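Local coordinates for alpha-1,2-Mannosidase (PDB 1HCU), which probably trims alpha-1,2-linked mannose from high-mannose N-glycans on glycoproteins, working as a calcium-dependent glycosyl hydrolase of family 47, at residues R51-S56 and E100-Y105; S57-G61 and R104-L109; V81-F86 and S132-Q136; F86-V91 and F160-T164. All coordinates share one frame; numbering follows the deposited sequence.

Contact 1: R51-S56 and E100-Y105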
# COMPACT_ATOMS: atom_id res chain seq x y z
N ARG A 51 -3.78 -14.88 6.02
CA ARG A 51 -2.52 -14.85 5.28
C ARG A 51 -1.85 -16.22 5.29
O ARG A 51 -0.63 -16.33 5.48
CB ARG A 51 -1.60 -13.80 5.90
CG ARG A 51 -1.12 -12.69 4.96
CD ARG A 51 -2.26 -12.00 4.20
NE ARG A 51 -2.66 -12.77 3.02
CZ ARG A 51 -3.76 -12.56 2.32
NH1 ARG A 51 -4.61 -11.60 2.67
NH2 ARG A 51 -4.04 -13.34 1.28
N ASN A 52 -2.65 -17.26 5.10
CA ASN A 52 -2.13 -18.63 5.04
C ASN A 52 -1.44 -19.13 6.32
O ASN A 52 -0.75 -20.15 6.30
CB ASN A 52 -1.18 -18.76 3.85
CG ASN A 52 -1.86 -18.42 2.53
OD1 ASN A 52 -2.80 -19.10 2.12
ND2 ASN A 52 -1.41 -17.36 1.88
N GLY A 53 -1.62 -18.42 7.43
CA GLY A 53 -1.04 -18.85 8.69
C GLY A 53 0.47 -18.79 8.85
O GLY A 53 1.03 -19.53 9.66
N TRP A 54 1.13 -17.92 8.09
CA TRP A 54 2.57 -17.79 8.19
C TRP A 54 2.98 -16.73 9.22
O TRP A 54 4.17 -16.53 9.46
CB TRP A 54 3.19 -17.47 6.82
CG TRP A 54 3.22 -18.65 5.87
CD1 TRP A 54 3.62 -19.93 6.17
CD2 TRP A 54 2.86 -18.66 4.48
NE1 TRP A 54 3.54 -20.73 5.05
CE2 TRP A 54 3.07 -19.98 4.01
CE3 TRP A 54 2.39 -17.68 3.60
CZ2 TRP A 54 2.83 -20.34 2.68
CZ3 TRP A 54 2.14 -18.05 2.27
CH2 TRP A 54 2.36 -19.37 1.83
N GLY A 55 2.02 -16.06 9.84
CA GLY A 55 2.35 -15.04 10.82
C GLY A 55 2.41 -13.65 10.23
O GLY A 55 3.35 -12.88 10.49
N SER A 56 1.40 -13.32 9.43
CA SER A 56 1.28 -12.05 8.75
C SER A 56 1.67 -10.81 9.59
O SER A 56 2.62 -10.11 9.25
CB SER A 56 -0.15 -11.91 8.23
OG SER A 56 -0.28 -10.81 7.35
N GLU A 100 -0.92 -10.69 -2.44
CA GLU A 100 -0.93 -10.41 -1.00
C GLU A 100 0.30 -10.99 -0.32
O GLU A 100 0.91 -10.34 0.54
CB GLU A 100 -2.18 -10.99 -0.35
CG GLU A 100 -3.52 -10.50 -0.91
CD GLU A 100 -3.72 -9.00 -0.77
OE1 GLU A 100 -3.12 -8.40 0.15
OE2 GLU A 100 -4.48 -8.42 -1.56
N THR A 101 0.68 -12.21 -0.69
CA THR A 101 1.84 -12.87 -0.09
C THR A 101 3.13 -12.12 -0.41
O THR A 101 4.00 -11.95 0.44
CB THR A 101 1.95 -14.33 -0.57
OG1 THR A 101 0.73 -15.02 -0.29
CG2 THR A 101 3.10 -15.05 0.14
N ASN A 102 3.24 -11.67 -1.65
CA ASN A 102 4.41 -10.96 -2.13
C ASN A 102 4.68 -9.65 -1.40
O ASN A 102 5.77 -9.43 -0.87
CB ASN A 102 4.25 -10.67 -3.63
CG ASN A 102 5.33 -9.75 -4.16
OD1 ASN A 102 6.47 -10.15 -4.36
ND2 ASN A 102 4.97 -8.49 -4.36
N ILE A 103 3.68 -8.77 -1.37
CA ILE A 103 3.84 -7.46 -0.75
C ILE A 103 4.05 -7.50 0.77
O ILE A 103 4.77 -6.65 1.32
CB ILE A 103 2.63 -6.53 -1.09
CG1 ILE A 103 1.36 -7.04 -0.40
CG2 ILE A 103 2.43 -6.49 -2.60
CD1 ILE A 103 0.14 -6.13 -0.59
N ARG A 104 3.44 -8.47 1.44
CA ARG A 104 3.58 -8.59 2.89
C ARG A 104 4.81 -9.39 3.33
O ARG A 104 5.73 -8.86 3.95
CB ARG A 104 2.34 -9.24 3.51
CG ARG A 104 1.09 -8.38 3.52
CD ARG A 104 0.02 -9.04 4.39
NE ARG A 104 -1.20 -8.26 4.46
CZ ARG A 104 -1.93 -7.93 3.40
NH1 ARG A 104 -1.55 -8.32 2.19
NH2 ARG A 104 -3.04 -7.21 3.54
N TYR A 105 4.81 -10.68 3.02
CA TYR A 105 5.90 -11.55 3.43
C TYR A 105 7.25 -11.28 2.76
O TYR A 105 8.22 -10.94 3.42
CB TYR A 105 5.47 -13.01 3.23
CG TYR A 105 4.35 -13.41 4.16
CD1 TYR A 105 3.07 -13.70 3.69
CD2 TYR A 105 4.59 -13.54 5.54
CE1 TYR A 105 2.05 -14.12 4.56
CE2 TYR A 105 3.58 -13.96 6.41
CZ TYR A 105 2.32 -14.25 5.92
OH TYR A 105 1.35 -14.72 6.79
O HOH W 1 -0.66 -14.69 2.07
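Tyr105 pushes its hydroxyl into the turn from Arg51 to Trp54 and donates it to Arg51 O (OH to O 2.9 Å), the donor 17° off the carbonyl plane. This is the tight, buried part. Trp54 sets the edge of its six-membered ring against the face of Tyr105 in a T-shaped stack, planes at 86°, while Trp54 CB rests 3.5 Å from Tyr105 CZ. A phenylalanine in place of Tyr105 would probably leave Arg51 O without its donor from helix 98-117 and the turn less firmly held. The turn is type I' and leads through Gly55, the N-cap, into helix 56-67, so the contact seats the entry of that helix on helix 98-117, within the (alpha/alpha)7 barrel of family 47. The partly exposed side rests more on charge and a bridging water. Bends at chi2 (52°) and chi3 pack one face of the Arg51 guanidinium on Glu100 CB, and the water links Arg51 NE to Thr101 OG1, which also bonds Ser97 O. Glu100, a probable proton donor, is salt-bridged through OE1 to Arg104 NH1 at 2.6 Å. That OE1 stands 4.3 Å from Arg51 NH1, well out of the Arg51 guanidinium plane, so only charges interact.

Contact 2: S57-G61 and R104-L109; sequences SAIDG and RYLGGL
Arg104 comes first along helix 98-117, and the Asp60 carboxylate crosses its aliphatic stem at a slant. Asp60 OD1 sits 3.5 Å from Arg104 CA, while OD2 has Arg104 CG, CD and NE as neighbours. The salt bridge is long, 3.9 Å from Asp60 OD2 to Arg104 NE, and because the oxygen lies well out of the guanidinium plane no N-H points at it. The main ion pair of Arg104 is with Glu100, which makes Asp60 a secondary counter-charge. The carboxylate has firmer partners elsewhere: OD1 is hydrogen-bonded to His488 and OD2 to Ser451, which also bonds Arg104 NE. With an alanine in place of Asp60, His488 and Ser451 would probably each lose a polar partner and Arg104 this second counter-charge.

Tyr105 follows, turning the edge of its ring to Ile59, whose CG1 is 3.8 Å from Tyr105 CD2 and whose side chain crosses it at about a right angle. With chi1 at -55°, Ile59 sends CG1 to the tyrosine and leaves CG2 to lie against the backbone oxygens of Arg104 and Tyr105. At Gly108 the backbones come closest, its CA 5.3 Å from Asp60 CA; a CB on Gly108 would run into Ile59 CG2 and Arg104 O. One water donates to both Ile59 O and Gly108 O. Leu109 closes the row, its CG 4.2 Å from Ile59 CG2. The helix segments pass 8.3 Å apart at 41°, and the lack of a side chain at Gly108 probably lets the backbones approach at this point of the family 47 helical barrel.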
# COMPACT_ATOMS: atom_id res chain seq x y z
N SER A 57 0.94 -10.55 10.67
CA SER A 57 1.23 -9.39 11.51
C SER A 57 2.67 -9.32 12.03
O SER A 57 3.22 -8.23 12.15
CB SER A 57 0.26 -9.33 12.70
OG SER A 57 -1.06 -9.07 12.27
N ALA A 58 3.28 -10.46 12.33
CA ALA A 58 4.66 -10.44 12.83
C ALA A 58 5.66 -9.99 11.77
O ALA A 58 6.55 -9.20 12.05
CB ALA A 58 5.05 -11.82 13.37
N ILE A 59 5.49 -10.48 10.54
CA ILE A 59 6.40 -10.12 9.45
C ILE A 59 6.17 -8.69 8.95
O ILE A 59 7.11 -7.94 8.71
CB ILE A 59 6.25 -11.10 8.27
CG1 ILE A 59 6.44 -12.54 8.75
CG2 ILE A 59 7.25 -10.76 7.17
CD1 ILE A 59 7.80 -12.80 9.40
N ASP A 60 4.90 -8.34 8.81
CA ASP A 60 4.51 -7.01 8.35
C ASP A 60 4.94 -5.90 9.32
O ASP A 60 5.25 -4.79 8.88
CB ASP A 60 2.99 -6.98 8.14
CG ASP A 60 2.60 -6.58 6.73
OD1 ASP A 60 3.48 -6.63 5.84
OD2 ASP A 60 1.42 -6.22 6.52
N GLY A 61 4.98 -6.19 10.62
CA GLY A 61 5.37 -5.17 11.58
C GLY A 61 6.85 -5.12 11.93
O GLY A 61 7.33 -4.16 12.54
N ARG A 104 3.44 -8.47 1.44
CA ARG A 104 3.58 -8.59 2.89
C ARG A 104 4.81 -9.39 3.33
O ARG A 104 5.73 -8.86 3.95
CB ARG A 104 2.34 -9.24 3.51
CG ARG A 104 1.09 -8.38 3.52
CD ARG A 104 0.02 -9.04 4.39
NE ARG A 104 -1.20 -8.26 4.46
CZ ARG A 104 -1.93 -7.93 3.40
NH1 ARG A 104 -1.55 -8.32 2.19
NH2 ARG A 104 -3.04 -7.21 3.54
N TYR A 105 4.81 -10.68 3.02
CA TYR A 105 5.90 -11.55 3.43
C TYR A 105 7.25 -11.28 2.76
O TYR A 105 8.22 -10.94 3.42
CB TYR A 105 5.47 -13.01 3.23
CG TYR A 105 4.35 -13.41 4.16
CD1 TYR A 105 3.07 -13.70 3.69
CD2 TYR A 105 4.59 -13.54 5.54
CE1 TYR A 105 2.05 -14.12 4.56
CE2 TYR A 105 3.58 -13.96 6.41
CZ TYR A 105 2.32 -14.25 5.92
OH TYR A 105 1.35 -14.72 6.79
N LEU A 106 7.28 -11.42 1.44
CA LEU A 106 8.50 -11.17 0.70
C LEU A 106 8.97 -9.73 0.97
O LEU A 106 10.13 -9.49 1.28
CB LEU A 106 8.23 -11.41 -0.79
CG LEU A 106 9.46 -11.54 -1.67
CD1 LEU A 106 10.36 -12.61 -1.08
CD2 LEU A 106 9.06 -11.88 -3.11
N GLY A 107 8.05 -8.77 0.86
CA GLY A 107 8.40 -7.38 1.12
C GLY A 107 8.89 -7.16 2.54
O GLY A 107 9.92 -6.52 2.76
N GLY A 108 8.16 -7.70 3.50
CA GLY A 108 8.53 -7.55 4.90
C GLY A 108 9.89 -8.13 5.25
O GLY A 108 10.65 -7.52 6.00
N LEU A 109 10.20 -9.30 4.69
CA LEU A 109 11.47 -9.98 4.95
C LEU A 109 12.62 -9.22 4.30
O LEU A 109 13.68 -9.06 4.91
CB LEU A 109 11.43 -11.42 4.41
CG LEU A 109 10.48 -12.42 5.09
CD1 LEU A 109 10.24 -13.64 4.18
CD2 LEU A 109 11.06 -12.83 6.43
O HOH W 2 9.04 -5.84 7.84

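Contact 3: V81-F86 and S132-Q136; sequences VPQINF and SLLRQ. With NAG (2-acetamido-2-deoxy-beta-D-glucopyranose), chain F.
Gln136 sets CG beside its backbone N (chi1 -77°) and bends at chi2 (-79°), which brings its amide from helix 127-144 into the curve of residues 81-86, where it meets Val81, Ile84 and Phe86. Val81 carries CG1 anti to its backbone N (chi1 177°), which brings that methyl alongside Gln136 CG, 3.8 Å away, as the two chains slide past each other in opposite directions. Its other branch, CG2, lies 3.7 Å from Leu133 CD2, and these side chains cross at about a right angle. The amide end of Gln136 lies close to two backbone oxygens, Val81 O and Ile84 O. Phe86 presents its ring edge to this amide, CD2 3.7 Å from Gln136 CD, while Ile84 CG2 covers one ring face at 3.6 Å above the plane.

The segment begins as a 3-10 turn at the end of helix 71-80, so the contact fastens the exit from that helix, and the loop beyond it, to helix 127-144 of the family 47 barrel. At the exposed margin Pro82 CG touches Ser132 OG at 3.4 Å; that hydroxyl is hydrogen-bonded to Thr128 O one turn back. Asn85 points away from the helix and carries an N-linked glycan, ND2 bound covalently to C1 of the sugar. Its OD1 bonds Thr87 OG1, the threonine of the Asn-Phe-Thr glycosylation sequon.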
# COMPACT_ATOMS: atom_id res chain seq x y z
N VAL A 81 11.20 -16.07 12.66
CA VAL A 81 11.39 -16.24 11.22
C VAL A 81 11.89 -17.62 10.77
O VAL A 81 11.29 -18.24 9.90
CB VAL A 81 12.34 -15.15 10.63
CG1 VAL A 81 12.57 -15.40 9.13
CG2 VAL A 81 11.74 -13.77 10.83
N PRO A 82 13.00 -18.11 11.36
CA PRO A 82 13.53 -19.43 10.99
C PRO A 82 12.53 -20.56 11.20
O PRO A 82 12.64 -21.61 10.59
CB PRO A 82 14.75 -19.58 11.90
CG PRO A 82 15.17 -18.18 12.16
CD PRO A 82 13.87 -17.47 12.36
N GLN A 83 11.56 -20.35 12.09
CA GLN A 83 10.56 -21.37 12.38
C GLN A 83 9.45 -21.45 11.34
O GLN A 83 8.83 -22.50 11.19
CB GLN A 83 9.92 -21.12 13.75
CG GLN A 83 10.81 -21.49 14.92
CD GLN A 83 10.31 -20.88 16.22
OE1 GLN A 83 10.60 -19.73 16.53
NE2 GLN A 83 9.54 -21.66 16.98
N ILE A 84 9.20 -20.37 10.62
CA ILE A 84 8.13 -20.40 9.63
C ILE A 84 8.42 -21.43 8.53
O ILE A 84 9.57 -21.62 8.12
CB ILE A 84 7.92 -19.02 8.95
CG1 ILE A 84 7.67 -17.94 10.00
CG2 ILE A 84 6.72 -19.11 8.01
CD1 ILE A 84 7.74 -16.52 9.46
N ASN A 85 7.38 -22.11 8.07
CA ASN A 85 7.54 -23.09 7.01
C ASN A 85 6.88 -22.57 5.73
O ASN A 85 5.70 -22.80 5.49
CB ASN A 85 6.89 -24.43 7.40
CG ASN A 85 7.35 -25.57 6.51
OD1 ASN A 85 7.63 -25.36 5.33
ND2 ASN A 85 7.44 -26.77 7.07
N PHE A 86 7.67 -21.86 4.93
CA PHE A 86 7.17 -21.29 3.68
C PHE A 86 7.11 -22.28 2.52
O PHE A 86 7.08 -21.88 1.36
CB PHE A 86 8.05 -20.10 3.26
CG PHE A 86 7.83 -18.87 4.08
CD1 PHE A 86 6.59 -18.25 4.12
CD2 PHE A 86 8.89 -18.30 4.78
CE1 PHE A 86 6.40 -17.06 4.83
CE2 PHE A 86 8.72 -17.12 5.51
CZ PHE A 86 7.47 -16.49 5.53
N SER A 132 18.55 -15.33 7.93
CA SER A 132 17.34 -16.13 7.76
C SER A 132 16.29 -15.38 6.95
O SER A 132 15.58 -15.97 6.13
CB SER A 132 16.74 -16.52 9.12
OG SER A 132 17.53 -17.50 9.77
N LEU A 133 16.18 -14.07 7.20
CA LEU A 133 15.20 -13.25 6.49
C LEU A 133 15.35 -13.48 4.99
O LEU A 133 14.38 -13.82 4.31
CB LEU A 133 15.41 -11.76 6.83
CG LEU A 133 15.29 -11.33 8.29
CD1 LEU A 133 15.76 -9.89 8.46
CD2 LEU A 133 13.85 -11.48 8.76
N LEU A 134 16.56 -13.30 4.48
CA LEU A 134 16.80 -13.48 3.05
C LEU A 134 16.61 -14.93 2.62
O LEU A 134 16.01 -15.20 1.58
CB LEU A 134 18.22 -13.01 2.68
CG LEU A 134 18.67 -13.21 1.23
CD1 LEU A 134 17.65 -12.63 0.27
CD2 LEU A 134 20.02 -12.54 1.03
N ARG A 135 17.10 -15.88 3.42
CA ARG A 135 16.93 -17.29 3.07
C ARG A 135 15.46 -17.64 2.99
O ARG A 135 15.02 -18.28 2.03
CB ARG A 135 17.61 -18.20 4.11
CG ARG A 135 19.12 -18.17 4.05
N GLN A 136 14.69 -17.22 3.98
CA GLN A 136 13.26 -17.52 3.98
C GLN A 136 12.53 -16.85 2.82
O GLN A 136 11.58 -17.41 2.28
CB GLN A 136 12.63 -17.11 5.32
CG GLN A 136 12.92 -18.09 6.47
CD GLN A 136 12.03 -19.33 6.45
OE1 GLN A 136 11.33 -19.62 7.42
NE2 GLN A 136 12.05 -20.06 5.34
C1 NAG F . 7.71 -27.94 6.26
C2 NAG F . 8.64 -28.90 7.00
C3 NAG F . 8.91 -30.12 6.11
C4 NAG F . 7.61 -30.76 5.63
C5 NAG F . 6.72 -29.70 4.97
C6 NAG F . 5.36 -30.25 4.61
C7 NAG F . 10.25 -28.02 8.56
C8 NAG F . 11.47 -27.15 8.78
N2 NAG F . 9.89 -28.24 7.30
O3 NAG F . 9.68 -31.07 6.83
O4 NAG F . 7.90 -31.79 4.68
O5 NAG F . 6.49 -28.60 5.88
O6 NAG F . 4.56 -30.42 5.77
O7 NAG F . 9.63 -28.49 9.52

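Contact 4: F86-V91 and F160-T164. With NAG (2-acetamido-2-deoxy-beta-D-glucopyranose), chain F.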
# COMPACT_ATOMS: atom_id res chain seq x y z
N PHE A 86 7.67 -21.86 4.93
CA PHE A 86 7.17 -21.29 3.68
C PHE A 86 7.11 -22.28 2.52
O PHE A 86 7.08 -21.88 1.36
CB PHE A 86 8.05 -20.10 3.26
CG PHE A 86 7.83 -18.87 4.08
CD1 PHE A 86 6.59 -18.25 4.12
CD2 PHE A 86 8.89 -18.30 4.78
CE1 PHE A 86 6.40 -17.06 4.83
CE2 PHE A 86 8.72 -17.12 5.51
CZ PHE A 86 7.47 -16.49 5.53
N THR A 87 7.11 -23.58 2.82
CA THR A 87 7.04 -24.57 1.76
C THR A 87 5.72 -25.32 1.83
O THR A 87 5.51 -26.30 1.12
CB THR A 87 8.18 -25.61 1.84
OG1 THR A 87 7.95 -26.48 2.96
CG2 THR A 87 9.53 -24.92 1.99
N THR A 88 4.81 -24.84 2.67
CA THR A 88 3.53 -25.50 2.80
C THR A 88 2.53 -24.61 3.53
O THR A 88 2.85 -23.49 3.90
CB THR A 88 3.68 -26.84 3.57
OG1 THR A 88 2.44 -27.56 3.54
CG2 THR A 88 4.08 -26.58 5.02
N THR A 89 1.31 -25.12 3.69
CA THR A 89 0.27 -24.43 4.43
C THR A 89 -0.31 -25.46 5.39
O THR A 89 -0.40 -26.65 5.06
CB THR A 89 -0.86 -23.87 3.52
OG1 THR A 89 -1.43 -24.93 2.74
CG2 THR A 89 -0.31 -22.78 2.59
N ALA A 90 -0.71 -25.02 6.58
CA ALA A 90 -1.28 -25.94 7.56
C ALA A 90 -2.49 -26.62 6.95
O ALA A 90 -2.70 -27.82 7.14
CB ALA A 90 -1.66 -25.19 8.82
N VAL A 91 -3.28 -25.85 6.21
CA VAL A 91 -4.48 -26.35 5.56
C VAL A 91 -4.17 -26.89 4.16
O VAL A 91 -3.54 -26.20 3.35
CB VAL A 91 -5.53 -25.23 5.42
CG1 VAL A 91 -6.82 -25.79 4.80
CG2 VAL A 91 -5.79 -24.60 6.78
N PHE A 160 -0.75 -23.03 -5.00
CA PHE A 160 -0.94 -23.93 -3.87
C PHE A 160 0.40 -24.58 -3.53
O PHE A 160 1.21 -24.84 -4.43
CB PHE A 160 -1.97 -25.03 -4.21
CG PHE A 160 -3.34 -24.51 -4.56
CD1 PHE A 160 -3.62 -24.03 -5.84
CD2 PHE A 160 -4.35 -24.50 -3.60
CE1 PHE A 160 -4.91 -23.56 -6.17
CE2 PHE A 160 -5.63 -24.03 -3.91
CZ PHE A 160 -5.91 -23.56 -5.20
N PHE A 161 0.64 -24.85 -2.25
CA PHE A 161 1.89 -25.47 -1.80
C PHE A 161 1.64 -26.86 -1.22
O PHE A 161 2.52 -27.72 -1.21
CB PHE A 161 2.55 -24.64 -0.69
CG PHE A 161 3.17 -23.36 -1.17
CD1 PHE A 161 3.83 -22.52 -0.28
CD2 PHE A 161 3.08 -22.98 -2.50
CE1 PHE A 161 4.40 -21.32 -0.71
CE2 PHE A 161 3.64 -21.79 -2.94
CZ PHE A 161 4.31 -20.96 -2.04
N ASN A 162 0.42 -27.06 -0.73
CA ASN A 162 0.02 -28.30 -0.10
C ASN A 162 -1.14 -28.91 -0.88
O ASN A 162 -2.18 -28.27 -1.05
CB ASN A 162 -0.43 -28.01 1.33
CG ASN A 162 -0.73 -29.26 2.13
OD1 ASN A 162 -0.96 -30.32 1.56
ND2 ASN A 162 -0.74 -29.13 3.45
N PRO A 163 -0.99 -30.15 -1.36
CA PRO A 163 0.10 -31.14 -1.30
C PRO A 163 1.39 -30.87 -2.10
O PRO A 163 2.46 -31.35 -1.73
CB PRO A 163 -0.59 -32.43 -1.74
CG PRO A 163 -1.77 -31.93 -2.57
CD PRO A 163 -2.25 -30.82 -1.72
N THR A 164 1.30 -30.14 -3.21
CA THR A 164 2.51 -29.82 -3.97
C THR A 164 2.43 -28.42 -4.56
O THR A 164 1.37 -27.78 -4.52
CB THR A 164 2.80 -30.87 -5.09
OG1 THR A 164 4.11 -30.63 -5.62
CG2 THR A 164 1.80 -30.79 -6.23
C1 NAG F . 7.71 -27.94 6.26
C2 NAG F . 8.64 -28.90 7.00
C3 NAG F . 8.91 -30.12 6.11
C4 NAG F . 7.61 -30.76 5.63
C5 NAG F . 6.72 -29.70 4.97
C6 NAG F . 5.36 -30.25 4.61
C7 NAG F . 10.25 -28.02 8.56
C8 NAG F . 11.47 -27.15 8.78
N2 NAG F . 9.89 -28.24 7.30
O3 NAG F . 9.68 -31.07 6.83
O4 NAG F . 7.90 -31.79 4.68
O5 NAG F . 6.49 -28.60 5.88
O6 NAG F . 4.56 -30.42 5.77
O7 NAG F . 9.63 -28.49 9.52
O HOH W 3 5.40 -27.88 -1.36
O HOH W 4 -1.49 -24.83 -0.31
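Asn162 and Thr88 lie side by side with their side chains pointing the same way, and the asparagine amide runs on to the next residue. With CG anti to the backbone N (chi1 -174°), Asn162 brings ND2 within 3.0 Å of Thr89 O. This hydrogen bond is nearly straight, 166° at the hydrogen, lies in the amide plane and meets the oxygen almost head-on. Thr89 crosses Asn162 at a slant: its OG1 rests 3.5 Å from Asn162 CB while donating to Val91 O. A water donates to the same OG1 and accepts from Phe161 N.

This is a meeting of two irregular segments, the loop leading to strand 96-97 and the connection between strands 158-160 and 166-167, where a cis peptide precedes Pro163. Phe161 lies against residues 86-88. Its CB faces Thr88 CA at 3.7 Å, and the ring reaches forward until CE1 is 3.4 Å from Phe86 O, with Thr88 N near the ring edge. The Phe161 side chain also touches Leu144 of helix 127-144. A second water ties the backbones together, donating to Thr87 O and to Phe161 O. The CB bonds of Thr87 and Thr88 point away from segment 160-164; Thr88 CG2 lies 3.3 Å from O5 of the sugar on Asn85, and Thr87 OG1 is hydrogen-bonded to Asn85 OD1.

Overall arrangement
From the N terminus the chain lays down the first halves of all four contacts before any second half: 51-56, 57-61, 81-86 and 86-91. The partners follow in the same order, at 100-105, 104-109, 132-136 and 160-164: contacts 1 and 2 end on the same stretch, while the other pairs cross. That stretch is helix 98-117, where they share Arg104 and Tyr105, and they bring back to it the turn before helix 56-67 and that helix itself. Contact 3 closes the loop after helix 71-80 onto helix 127-144, and contact 4 carries its continuation, through Phe86, to the connection beyond strand 158-160. Trp54 of contact 1 packs on Phe86, linking the buried turn to the glycan-bearing loop.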